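Local atomic coordinates of putative diflavin flavoprotein A 3 (Synechocystis sp., PDB entry 6H0C), a protein that probably passes electrons from NADH to oxygen, reducing it to water, and is represented here by its flavodiiron core of metallo-beta-lactamase-like and flavodoxin-like domains. Residues A[4-9]-A[18-23]; A[39-44]-A[53-58]; A[170-175]-A[226-231]. All blocks are in the same frame, centred on the assembly; numbering follows the deposited sequence.

Interaction 1: residues A[4-9]-A[18-23]; sequences DVQICP and RSRTWD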
ATOM      1  N   ASP A   4       0.956  17.416 -14.429  1.00 34.88           N
ATOM      2  CA  ASP A   4       2.222  18.143 -14.486  1.00 30.73           C
ATOM      3  C   ASP A   4       3.199  17.683 -13.399  1.00 33.73           C
ATOM      4  O   ASP A   4       2.922  16.734 -12.661  1.00 30.79           O
ATOM      5  CB  ASP A   4       1.995  19.664 -14.398  1.00 28.97           C
ATOM      6  CG  ASP A   4       1.523  20.143 -13.013  1.00 35.79           C
ATOM      7  OD1 ASP A   4       1.546  19.388 -12.019  1.00 35.39           O
ATOM      8  OD2 ASP A   4       1.131  21.320 -12.920  1.00 44.75           O
ATOM      9  N   VAL A   5       4.339  18.365 -13.315  1.00 32.48           N
ATOM     10  CA  VAL A   5       5.323  18.098 -12.278  1.00 31.36           C
ATOM     11  C   VAL A   5       5.650  19.391 -11.540  1.00 35.77           C
ATOM     12  O   VAL A   5       6.153  20.348 -12.127  1.00 35.80           O
ATOM     13  CB  VAL A   5       6.621  17.481 -12.848  1.00 30.35           C
ATOM     14  CG1 VAL A   5       7.631  17.244 -11.732  1.00 27.19           C
ATOM     15  CG2 VAL A   5       6.317  16.182 -13.598  1.00 25.57           C
ATOM     16  N   GLN A   6       5.346  19.416 -10.248  1.00 30.25           N
ATOM     17  CA  GLN A   6       5.616  20.581  -9.423  1.00 30.05           C
ATOM     18  C   GLN A   6       6.919  20.380  -8.676  1.00 31.91           C
ATOM     19  O   GLN A   6       7.101  19.373  -7.987  1.00 32.16           O
ATOM     20  CB  GLN A   6       4.468  20.819  -8.449  1.00 28.36           C
ATOM     21  CG  GLN A   6       4.644  22.007  -7.537  1.00 29.40           C
ATOM     22  CD  GLN A   6       3.466  22.159  -6.601  1.00 34.98           C
ATOM     23  OE1 GLN A   6       2.932  21.171  -6.089  1.00 35.63           O
ATOM     24  NE2 GLN A   6       3.039  23.398  -6.383  1.00 36.91           N
ATOM     25  N   ILE A   7       7.834  21.332  -8.827  1.00 31.63           N
ATOM     26  CA  ILE A   7       9.164  21.220  -8.240  1.00 35.09           C
ATOM     27  C   ILE A   7       9.344  22.265  -7.159  1.00 35.81           C
ATOM     28  O   ILE A   7       8.997  23.426  -7.353  1.00 38.07           O
ATOM     29  CB  ILE A   7      10.282  21.386  -9.301  1.00 37.46           C
ATOM     30  CG1 ILE A   7      10.084  20.404 -10.454  1.00 39.17           C
ATOM     31  CG2 ILE A   7      11.668  21.207  -8.673  1.00 33.05           C
ATOM     32  CD1 ILE A   7      11.200  20.448 -11.462  1.00 43.46           C
ATOM     33  N   CYS A   8       9.893  21.861  -6.021  1.00 28.64           N
ATOM     34  CA  CYS A   8      10.076  22.793  -4.930  1.00 26.14           C
ATOM     35  C   CYS A   8      11.220  22.351  -4.022  1.00 29.97           C
ATOM     36  O   CYS A   8      11.293  21.184  -3.625  1.00 30.83           O
ATOM     37  CB  CYS A   8       8.767  22.921  -4.145  1.00 28.07           C
ATOM     38  SG  CYS A   8       8.753  24.219  -2.896  1.00 39.41           S
ATOM     39  N   PRO A   9      12.140  23.278  -3.706  1.00 31.56           N
ATOM     40  CA  PRO A   9      13.154  22.988  -2.683  1.00 30.62           C
ATOM     41  C   PRO A   9      12.493  22.943  -1.311  1.00 29.81           C
ATOM     42  O   PRO A   9      11.696  23.828  -1.015  1.00 40.54           O
ATOM     43  CB  PRO A   9      14.128  24.165  -2.803  1.00 31.84           C
ATOM     44  CG  PRO A   9      13.309  25.268  -3.385  1.00 35.22           C
ATOM     45  CD  PRO A   9      12.309  24.618  -4.298  1.00 32.11           C
ATOM     46  N   ARG A  18       6.650  16.770  -7.353  1.00 25.70           N
ATOM     47  CA  ARG A  18       5.301  16.226  -7.212  1.00 26.33           C
ATOM     48  C   ARG A  18       4.666  16.024  -8.585  1.00 27.87           C
ATOM     49  O   ARG A  18       4.301  16.990  -9.253  1.00 30.00           O
ATOM     50  CB  ARG A  18       4.416  17.135  -6.343  1.00 22.80           C
ATOM     51  CG  ARG A  18       5.032  17.493  -4.990  1.00 27.22           C
ATOM     52  CD  ARG A  18       3.973  17.804  -3.946  1.00 30.20           C
ATOM     53  NE  ARG A  18       3.039  18.830  -4.403  1.00 28.75           N
ATOM     54  CZ  ARG A  18       1.769  18.911  -4.013  1.00 30.55           C
ATOM     55  NH1 ARG A  18       0.990  19.877  -4.491  1.00 28.09           N
ATOM     56  NH2 ARG A  18       1.277  18.027  -3.146  1.00 26.17           N
ATOM     57  N   SER A  19       4.556  14.768  -9.011  1.00 23.09           N
ATOM     58  CA  SER A  19       3.788  14.446 -10.213  1.00 27.35           C
ATOM     59  C   SER A  19       2.309  14.558  -9.874  1.00 32.19           C
ATOM     60  O   SER A  19       1.792  13.794  -9.051  1.00 31.08           O
ATOM     61  CB  SER A  19       4.125  13.052 -10.729  1.00 24.70           C
ATOM     62  OG  SER A  19       5.496  12.972 -11.083  1.00 25.22           O
ATOM     63  N   ARG A  20       1.628  15.514 -10.496  1.00 28.45           N
ATOM     64  CA  ARG A  20       0.270  15.834 -10.084  1.00 24.90           C
ATOM     65  C   ARG A  20      -0.754  15.430 -11.131  1.00 32.47           C
ATOM     66  O   ARG A  20      -0.534  15.613 -12.328  1.00 31.14           O
ATOM     67  CB  ARG A  20       0.152  17.333  -9.779  1.00 27.50           C
ATOM     68  CG  ARG A  20       1.195  17.856  -8.791  1.00 25.73           C
ATOM     69  CD  ARG A  20       0.897  19.290  -8.361  1.00 26.33           C
ATOM     70  NE  ARG A  20       0.859  20.198  -9.502  1.00 30.72           N
ATOM     71  CZ  ARG A  20       0.251  21.379  -9.498  1.00 34.60           C
ATOM     72  NH1 ARG A  20      -0.379  21.797  -8.404  1.00 32.41           N
ATOM     73  NH2 ARG A  20       0.267  22.141 -10.588  1.00 32.66           N
ATOM     74  N   THR A  21      -1.869  14.864 -10.667  1.00 32.27           N
ATOM     75  CA  THR A  21      -3.028  14.626 -11.524  1.00 34.45           C
ATOM     76  C   THR A  21      -4.285  15.151 -10.826  1.00 35.16           C
ATOM     77  O   THR A  21      -4.512  14.879  -9.646  1.00 30.12           O
ATOM     78  CB  THR A  21      -3.196  13.121 -11.888  1.00 33.31           C
ATOM     79  OG1 THR A  21      -4.302  12.967 -12.782  1.00 40.83           O
ATOM     80  CG2 THR A  21      -3.434  12.254 -10.653  1.00 26.92           C
ATOM     81  N   TRP A  22      -5.086  15.933 -11.542  1.00 34.75           N
ATOM     82  CA  TRP A  22      -6.305  16.478 -10.956  1.00 37.72           C
ATOM     83  C   TRP A  22      -7.450  15.480 -11.113  1.00 41.41           C
ATOM     84  O   TRP A  22      -8.419  15.507 -10.359  1.00 46.07           O
ATOM     85  CB  TRP A  22      -6.658  17.832 -11.584  1.00 40.39           C
ATOM     86  CG  TRP A  22      -5.892  18.981 -10.968  1.00 50.04           C
ATOM     87  CD1 TRP A  22      -6.255  19.728  -9.870  1.00 50.90           C
ATOM     88  CD2 TRP A  22      -4.630  19.496 -11.400  1.00 49.89           C
ATOM     89  NE1 TRP A  22      -5.292  20.678  -9.604  1.00 47.48           N
ATOM     90  CE2 TRP A  22      -4.287  20.556 -10.528  1.00 49.27           C
ATOM     91  CE3 TRP A  22      -3.752  19.159 -12.435  1.00 57.71           C
ATOM     92  CZ2 TRP A  22      -3.108  21.280 -10.666  1.00 61.71           C
ATOM     93  CZ3 TRP A  22      -2.579  19.884 -12.576  1.00 65.25           C
ATOM     94  CH2 TRP A  22      -2.269  20.933 -11.697  1.00 70.43           C
ATOM     95  N   ASP A  23      -7.319  14.583 -12.084  1.00 37.90           N
ATOM     96  CA  ASP A  23      -8.330  13.561 -12.327  1.00 42.61           C
ATOM     97  C   ASP A  23      -7.981  12.235 -11.666  1.00 44.95           C
ATOM     98  O   ASP A  23      -6.806  11.931 -11.426  1.00 41.96           O
ATOM     99  CB  ASP A  23      -8.507  13.347 -13.825  1.00 47.01           C
ATOM    100  CG  ASP A  23      -8.748  14.640 -14.566  1.00 60.14           C
ATOM    101  OD1 ASP A  23      -8.047  14.881 -15.571  1.00 64.53           O
ATOM    102  OD2 ASP A  23      -9.632  15.417 -14.139  1.00 62.51           O
TER
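Asp4 and Arg20 face each other on neighbouring antiparallel strands of a beta hairpin, their carboxylate and guanidinium planes only 11° apart. Arg20 presents its NE side: NE donates to Asp4 OD1 at 2.7 Å and NH2 to Asp4 OD2 at 2.6 Å, each oxygen accepting on its syn lone pair. The Asp4 CG sits between the backbone N and the carbonyl carbon (chi1 70°), on the face of the sheet that Arg20 occupies. Trp22 brings CH2 over one face of the Arg20 guanidinium, toward its rim, and its ring edge also meets Asp4 OD2, 3.6 Å from CH2. On the same sheet face, Gln6 and Arg18 run side by side; OE1 of Gln6 takes both NH1 (2.8 Å) and NE (2.9 Å) of Arg18, with the amide and guanidinium planes 37° apart. Backbone bonds in the Asp4–Arg20 and Gln6–Arg18 pairs hold the register, while Val5 and Ser19 project from the other face. Arg20 NH1 reaches a second carboxylate, Asp181, and Gln6 NE2 the carbonyl of Asp181. With both arginines held side-on by acceptors near their planes, their rotation is fixed; the carboxylates of Asp4 and Asp181 probably balance the charge of Arg20, which should help keep Asp4 ionised.

Interaction 2: residues A[39-44]-A[53-58]; sequences ANSYLI and DPPGES
A single serine hydroxyl and a small apolar touch join strand 39-44 to the loop 53-58 in the metallo-beta-lactamase-like domain, where the chain leaves strand 49-52 for helix 60-70. Ser41 carries the contact: its OG lies anti to the carbonyl carbon (chi1 -44°) and donates to the Asp53 backbone O at 2.8 Å, coming from above the carbonyl plane. The same oxygen packs against the ring of Pro55, 3.4 Å from CD. Two residues back along the strand, on the same side, Ala39 CB meets Pro55 CB at 3.9 Å, and Phe63 of helix 60-70 packs on Ser41, Pro54 and Pro55. The Asp53 carboxylate is shared: OD1 accepts from the backbone N of Gly82, tying the loop to the segment after strand 78-80, and OD2 takes a water. The side chain of Asn40 points away from the loop, with OD1 bonded to Thr38 OG1 and ND2 to the carbonyls of Pro227 and Gly230. Its own carbonyl is linked to Asp53 by that bridging water. Lying at the edge of the Tyr42 ring, the water donates both to Asn40 O, 3.0 Å away, and to Asp53 OD2 at 2.9 Å.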
ATOM      1  N   ALA A  39       2.000  12.020  -6.928  1.00 23.01           N
ATOM      2  CA  ALA A  39       3.002  11.012  -6.638  1.00 23.28           C
ATOM      3  C   ALA A  39       4.306  11.760  -6.358  1.00 25.80           C
ATOM      4  O   ALA A  39       4.866  12.408  -7.258  1.00 26.40           O
ATOM      5  CB  ALA A  39       3.150  10.020  -7.809  1.00 21.55           C
ATOM      6  N   ASN A  40       4.787  11.688  -5.117  1.00 21.16           N
ATOM      7  CA  ASN A  40       5.924  12.507  -4.716  1.00 23.09           C
ATOM      8  C   ASN A  40       7.277  11.788  -4.789  1.00 25.04           C
ATOM      9  O   ASN A  40       7.457  10.734  -4.194  1.00 25.75           O
ATOM     10  CB  ASN A  40       5.697  13.040  -3.298  1.00 22.37           C
ATOM     11  CG  ASN A  40       4.420  13.850  -3.181  1.00 24.50           C
ATOM     12  OD1 ASN A  40       3.976  14.467  -4.156  1.00 25.48           O
ATOM     13  ND2 ASN A  40       3.817  13.850  -1.990  1.00 21.33           N
ATOM     14  N   SER A  41       8.216  12.373  -5.531  1.00 21.67           N
ATOM     15  CA  SER A  41       9.602  11.909  -5.574  1.00 23.19           C
ATOM     16  C   SER A  41      10.500  12.941  -4.910  1.00 25.84           C
ATOM     17  O   SER A  41      10.221  14.135  -4.973  1.00 26.12           O
ATOM     18  CB  SER A  41      10.064  11.681  -7.013  1.00 23.56           C
ATOM     19  OG  SER A  41       9.080  11.001  -7.773  1.00 27.99           O
ATOM     20  N   TYR A  42      11.586  12.493  -4.291  1.00 25.56           N
ATOM     21  CA  TYR A  42      12.475  13.407  -3.568  1.00 22.50           C
ATOM     22  C   TYR A  42      13.928  13.248  -3.998  1.00 26.05           C
ATOM     23  O   TYR A  42      14.417  12.139  -4.218  1.00 28.43           O
ATOM     24  CB  TYR A  42      12.349  13.189  -2.058  1.00 20.08           C
ATOM     25  CG  TYR A  42      10.930  13.351  -1.554  1.00 23.95           C
ATOM     26  CD1 TYR A  42      10.058  12.262  -1.519  1.00 22.01           C
ATOM     27  CD2 TYR A  42      10.449  14.595  -1.134  1.00 22.53           C
ATOM     28  CE1 TYR A  42       8.753  12.398  -1.068  1.00 19.95           C
ATOM     29  CE2 TYR A  42       9.134  14.741  -0.678  1.00 21.92           C
ATOM     30  CZ  TYR A  42       8.297  13.635  -0.652  1.00 21.29           C
ATOM     31  OH  TYR A  42       7.004  13.757  -0.200  1.00 21.15           O
ATOM     32  N   LEU A  43      14.614  14.375  -4.123  1.00 26.31           N
ATOM     33  CA  LEU A  43      16.016  14.373  -4.496  1.00 24.02           C
ATOM     34  C   LEU A  43      16.868  15.006  -3.398  1.00 29.19           C
ATOM     35  O   LEU A  43      16.676  16.178  -3.046  1.00 30.72           O
ATOM     36  CB  LEU A  43      16.209  15.116  -5.813  1.00 23.22           C
ATOM     37  CG  LEU A  43      17.607  15.074  -6.407  1.00 25.31           C
ATOM     38  CD1 LEU A  43      17.939  13.663  -6.843  1.00 26.55           C
ATOM     39  CD2 LEU A  43      17.672  16.030  -7.575  1.00 28.48           C
ATOM     40  N   ILE A  44      17.771  14.214  -2.826  1.00 25.62           N
ATOM     41  CA  ILE A  44      18.806  14.753  -1.962  1.00 25.41           C
ATOM     42  C   ILE A  44      20.104  14.786  -2.746  1.00 30.30           C
ATOM     43  O   ILE A  44      20.611  13.754  -3.188  1.00 29.08           O
ATOM     44  CB  ILE A  44      19.018  13.934  -0.683  1.00 29.70           C
ATOM     45  CG1 ILE A  44      17.717  13.786   0.101  1.00 26.72           C
ATOM     46  CG2 ILE A  44      20.071  14.602   0.200  1.00 29.39           C
ATOM     47  CD1 ILE A  44      17.861  12.919   1.341  1.00 22.52           C
ATOM     48  N   ASP A  53      11.812   7.214  -4.943  1.00 25.20           N
ATOM     49  CA  ASP A  53      10.484   6.896  -5.468  1.00 25.67           C
ATOM     50  C   ASP A  53      10.049   7.610  -6.744  1.00 26.55           C
ATOM     51  O   ASP A  53       9.115   8.423  -6.710  1.00 24.66           O
ATOM     52  CB  ASP A  53       9.445   7.193  -4.397  1.00 29.22           C
ATOM     53  CG  ASP A  53       9.661   6.378  -3.148  1.00 36.04           C
ATOM     54  OD1 ASP A  53       9.801   5.144  -3.279  1.00 27.49           O
ATOM     55  OD2 ASP A  53       9.702   6.973  -2.045  1.00 37.32           O
ATOM     56  N   PRO A  54      10.701   7.300  -7.873  1.00 28.04           N
ATOM     57  CA  PRO A  54      10.115   7.735  -9.144  1.00 26.30           C
ATOM     58  C   PRO A  54       8.654   7.329  -9.185  1.00 24.31           C
ATOM     59  O   PRO A  54       8.295   6.301  -8.612  1.00 26.46           O
ATOM     60  CB  PRO A  54      10.926   6.979 -10.200  1.00 26.99           C
ATOM     61  CG  PRO A  54      12.209   6.628  -9.519  1.00 30.15           C
ATOM     62  CD  PRO A  54      11.898   6.462  -8.056  1.00 28.66           C
ATOM     63  N   PRO A  55       7.816   8.132  -9.839  1.00 25.57           N
ATOM     64  CA  PRO A  55       6.372   7.859  -9.938  1.00 29.18           C
ATOM     65  C   PRO A  55       6.050   6.689 -10.885  1.00 31.55           C
ATOM     66  O   PRO A  55       6.932   6.221 -11.604  1.00 33.62           O
ATOM     67  CB  PRO A  55       5.808   9.175 -10.483  1.00 27.63           C
ATOM     68  CG  PRO A  55       6.942   9.724 -11.329  1.00 29.70           C
ATOM     69  CD  PRO A  55       8.228   9.304 -10.631  1.00 24.91           C
ATOM     70  N   GLY A  56       4.802   6.232 -10.886  1.00 27.17           N
ATOM     71  CA  GLY A  56       4.395   5.121 -11.729  1.00 27.82           C
ATOM     72  C   GLY A  56       4.114   5.440 -13.194  1.00 28.30           C
ATOM     73  O   GLY A  56       4.410   6.537 -13.671  1.00 27.15           O
ATOM     74  N   GLU A  57       3.514   4.471 -13.889  1.00 31.58           N
ATOM     75  CA  GLU A  57       3.355   4.493 -15.350  1.00 38.33           C
ATOM     76  C   GLU A  57       2.657   5.726 -15.908  1.00 39.25           C
ATOM     77  O   GLU A  57       3.008   6.190 -16.991  1.00 39.69           O
ATOM     78  CB  GLU A  57       2.577   3.261 -15.831  1.00 53.47           C
ATOM     79  CG  GLU A  57       3.053   1.931 -15.279  1.00 74.43           C
ATOM     80  CD  GLU A  57       2.448   0.742 -16.021  1.00 85.52           C
ATOM     81  OE1 GLU A  57       2.495   0.745 -17.273  1.00 92.30           O
ATOM     82  OE2 GLU A  57       1.929  -0.188 -15.353  1.00 81.98           O
ATOM     83  N   SER A  58       1.654   6.237 -15.196  1.00 35.84           N
ATOM     84  CA  SER A  58       0.913   7.413 -15.666  1.00 34.67           C
ATOM     85  C   SER A  58       1.814   8.630 -15.774  1.00 31.73           C
ATOM     86  O   SER A  58       1.476   9.588 -16.458  1.00 34.80           O
ATOM     87  CB  SER A  58      -0.248   7.751 -14.729  1.00 34.35           C
ATOM     88  OG  SER A  58      -1.064   6.629 -14.494  1.00 38.43           O
TER
HETATM   89  O   HOH W   1       7.829   9.144  -1.732  1.00 27.53           O

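Interaction 3: residues A[170-175]-A[226-231]; sequences TDKLFG and APSHGP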
ATOM      1  N   THR A 170       8.107   8.896   4.472  1.00 21.01           N
ATOM      2  CA  THR A 170       7.145   7.947   5.029  1.00 21.14           C
ATOM      3  C   THR A 170       6.400   7.108   3.999  1.00 23.51           C
ATOM      4  O   THR A 170       5.558   6.287   4.374  1.00 21.85           O
ATOM      5  CB  THR A 170       6.079   8.663   5.892  1.00 20.61           C
ATOM      6  OG1 THR A 170       5.378   9.617   5.088  1.00 22.41           O
ATOM      7  CG2 THR A 170       6.734   9.383   7.081  1.00 23.48           C
ATOM      8  N   ASP A 171       6.697   7.314   2.717  1.00 23.47           N
ATOM      9  CA  ASP A 171       6.094   6.497   1.660  1.00 21.99           C
ATOM     10  C   ASP A 171       4.564   6.523   1.829  1.00 23.74           C
ATOM     11  O   ASP A 171       3.963   7.604   1.870  1.00 23.65           O
ATOM     12  CB  ASP A 171       6.671   5.058   1.697  1.00 25.71           C
ATOM     13  CG  ASP A 171       6.289   4.215   0.466  1.00 26.41           C
ATOM     14  OD1 ASP A 171       6.768   4.499  -0.653  1.00 24.71           O
ATOM     15  OD2 ASP A 171       5.522   3.243   0.627  1.00 27.00           O
ATOM     16  N   LYS A 172       3.938   5.355   1.965  1.00 20.01           N
ATOM     17  CA  LYS A 172       2.486   5.300   1.987  1.00 22.00           C
ATOM     18  C   LYS A 172       1.880   5.775   3.306  1.00 23.46           C
ATOM     19  O   LYS A 172       0.678   6.005   3.379  1.00 27.94           O
ATOM     20  CB  LYS A 172       2.011   3.883   1.670  1.00 21.24           C
ATOM     21  CG  LYS A 172       2.251   3.481   0.223  1.00 21.77           C
ATOM     22  CD  LYS A 172       1.202   4.100  -0.712  1.00 21.45           C
ATOM     23  CE  LYS A 172       1.541   3.818  -2.180  1.00 22.73           C
ATOM     24  NZ  LYS A 172       0.425   4.180  -3.113  1.00 22.19           N
ATOM     25  N   LEU A 173       2.695   5.946   4.340  1.00 20.33           N
ATOM     26  CA  LEU A 173       2.157   6.437   5.612  1.00 23.67           C
ATOM     27  C   LEU A 173       1.977   7.963   5.637  1.00 26.52           C
ATOM     28  O   LEU A 173       2.828   8.705   5.140  1.00 25.00           O
ATOM     29  CB  LEU A 173       3.059   6.022   6.777  1.00 24.81           C
ATOM     30  CG  LEU A 173       3.160   4.523   7.062  1.00 25.86           C
ATOM     31  CD1 LEU A 173       4.254   4.237   8.091  1.00 24.81           C
ATOM     32  CD2 LEU A 173       1.807   4.013   7.537  1.00 24.95           C
ATOM     33  N   PHE A 174       0.864   8.413   6.218  1.00 23.92           N
ATOM     34  CA  PHE A 174       0.634   9.827   6.532  1.00 26.32           C
ATOM     35  C   PHE A 174       0.264  10.701   5.330  1.00 26.53           C
ATOM     36  O   PHE A 174       0.318  11.928   5.411  1.00 27.70           O
ATOM     37  CB  PHE A 174       1.865  10.429   7.225  1.00 22.36           C
ATOM     38  CG  PHE A 174       2.104   9.889   8.602  1.00 22.57           C
ATOM     39  CD1 PHE A 174       1.124   9.980   9.575  1.00 23.14           C
ATOM     40  CD2 PHE A 174       3.305   9.294   8.926  1.00 23.23           C
ATOM     41  CE1 PHE A 174       1.334   9.480  10.850  1.00 24.39           C
ATOM     42  CE2 PHE A 174       3.528   8.797  10.204  1.00 26.53           C
ATOM     43  CZ  PHE A 174       2.539   8.892  11.167  1.00 24.74           C
ATOM     44  N   GLY A 175      -0.134  10.080   4.230  1.00 20.94           N
ATOM     45  CA  GLY A 175      -0.409  10.832   3.022  1.00 23.53           C
ATOM     46  C   GLY A 175      -1.883  11.116   2.812  1.00 26.98           C
ATOM     47  O   GLY A 175      -2.711  10.872   3.686  1.00 25.24           O
ATOM     48  N   ALA A 226       7.517  13.317   4.730  1.00 22.95           N
ATOM     49  CA  ALA A 226       7.513  13.459   3.280  1.00 22.55           C
ATOM     50  C   ALA A 226       6.907  12.200   2.678  1.00 26.07           C
ATOM     51  O   ALA A 226       7.612  11.213   2.474  1.00 25.73           O
ATOM     52  CB  ALA A 226       8.914  13.686   2.761  1.00 20.23           C
ATOM     53  N   PRO A 227       5.588  12.223   2.414  1.00 24.64           N
ATOM     54  CA  PRO A 227       4.827  11.023   2.042  1.00 22.93           C
ATOM     55  C   PRO A 227       4.758  10.798   0.533  1.00 23.56           C
ATOM     56  O   PRO A 227       5.153  11.679  -0.244  1.00 25.33           O
ATOM     57  CB  PRO A 227       3.437  11.323   2.601  1.00 24.41           C
ATOM     58  CG  PRO A 227       3.307  12.841   2.422  1.00 24.03           C
ATOM     59  CD  PRO A 227       4.721  13.416   2.517  1.00 23.57           C
ATOM     60  N   SER A 228       4.242   9.642   0.124  1.00 22.49           N
ATOM     61  CA  SER A 228       4.053   9.358  -1.302  1.00 26.17           C
ATOM     62  C   SER A 228       3.079  10.304  -1.981  1.00 24.55           C
ATOM     63  O   SER A 228       3.251  10.631  -3.163  1.00 23.00           O
ATOM     64  CB  SER A 228       3.542   7.931  -1.518  1.00 26.79           C
ATOM     65  OG  SER A 228       4.493   6.977  -1.092  1.00 36.54           O
ATOM     66  N   HIS A 229       2.044  10.709  -1.247  1.00 22.18           N
ATOM     67  CA  HIS A 229       0.883  11.367  -1.852  1.00 22.22           C
ATOM     68  C   HIS A 229       0.444  12.612  -1.101  1.00 26.20           C
ATOM     69  O   HIS A 229       0.293  12.584   0.127  1.00 24.65           O
ATOM     70  CB  HIS A 229      -0.304  10.399  -1.925  1.00 21.27           C
ATOM     71  CG  HIS A 229       0.033   9.081  -2.543  1.00 22.77           C
ATOM     72  ND1 HIS A 229       0.332   8.943  -3.881  1.00 21.48           N
ATOM     73  CD2 HIS A 229       0.130   7.842  -2.003  1.00 22.21           C
ATOM     74  CE1 HIS A 229       0.595   7.675  -4.140  1.00 22.74           C
ATOM     75  NE2 HIS A 229       0.481   6.988  -3.018  1.00 23.08           N
ATOM     76  N   GLY A 230       0.221  13.695  -1.840  1.00 20.38           N
ATOM     77  CA  GLY A 230      -0.342  14.905  -1.268  1.00 21.37           C
ATOM     78  C   GLY A 230       0.721  15.882  -0.804  1.00 27.15           C
ATOM     79  O   GLY A 230       1.891  15.753  -1.163  1.00 25.95           O
ATOM     80  N   PRO A 231       0.321  16.870   0.007  1.00 26.35           N
ATOM     81  CA  PRO A 231       1.291  17.843   0.512  1.00 22.57           C
ATOM     82  C   PRO A 231       2.262  17.205   1.485  1.00 25.79           C
ATOM     83  O   PRO A 231       1.956  16.164   2.078  1.00 26.06           O
ATOM     84  CB  PRO A 231       0.414  18.870   1.230  1.00 28.48           C
ATOM     85  CG  PRO A 231      -0.765  18.078   1.685  1.00 28.86           C
ATOM     86  CD  PRO A 231      -1.024  17.090   0.566  1.00 25.09           C
TER
HETATM   87  O   HOH W   2       8.156   9.078   0.962  1.00 21.10           O
HETATM   88  O   HOH W   3       1.418   8.783   1.233  1.00 24.12           O
HETATM   89  O   HOH W   4       6.581   6.758  -2.297  1.00 34.28           O
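Lys172 and His229 meet through their polar ends: NZ donates to NE2 at 2.8 Å, lying 11° out of the imidazole plane. The lysine first leads away from the other segment, then the bend at chi2 (-78°) carries CD to the edge of the ring, near its plane. His229 ND1 is bonded to the Thr38 carbonyl, so both ring nitrogens are engaged, and Ser228 CB lies over one face, toward the rim. NZ also bonds a citrate ion, probably from the crystallisation liquor.

The tight part lies further back, around Pro227. Thr170 OG1 runs beside the proline, 3.4 Å from its CA, and donates to Leu173 O at 2.7 Å; it sits between the backbone N and carbonyl carbon (chi1 59°). That bond and Leu173 N to Thr170 O brace a type II' turn spanning Thr170 to Leu173. Gly175 CA packs on Pro227 CB and on the carbonyl O of His229. Backbone bonds run from Thr170 N to Ala226 O and, at 2.7 Å, from Ser228 N to Asp171 O, both donors standing above the acceptor's carbonyl plane.

Ordered waters bridge the looser side. One molecule accepts from Asp171 N and donates to Ala226 O; another donates to Asp171 O and accepts from His229 N, 3.2 Å away. The Asp171 carboxylate is held by His83 through OD1, which also receives a water at 2.8 Å. Neighbouring strands 167-171 and 224-227 thus end in adjoining loops that bring Lys172 to His229, with Asp171 close by. In metallo-beta-lactamase-like folds such strand ends line the metal site; here a lysine–histidine bond and a citrate occupy this region, consistent with a non-canonical flavodiiron centre.

How the interactions relate
From the N terminus, interaction 1 closes the hairpin of strands 4-11 and 14-21, which begins the seven-stranded sheet. Interaction 2 follows, closing the short loop from strand 37-45 through strand 49-52 to the loop before helix 60-70. Interaction 3 comes last and spans the longest gap, across two helices, to join strands 167-171 and 224-227 of the second sheet. The three are in series; none encloses or crosses another. They touch directly: strand 14-21 pairs with 37-45 by Ser19 O and Ala39 N, Arg18 NH2 reaches Gly230 O weakly, and Asn40 N and Tyr42 OH bond to Ser228 O and Pro227 O, connecting the two sheets.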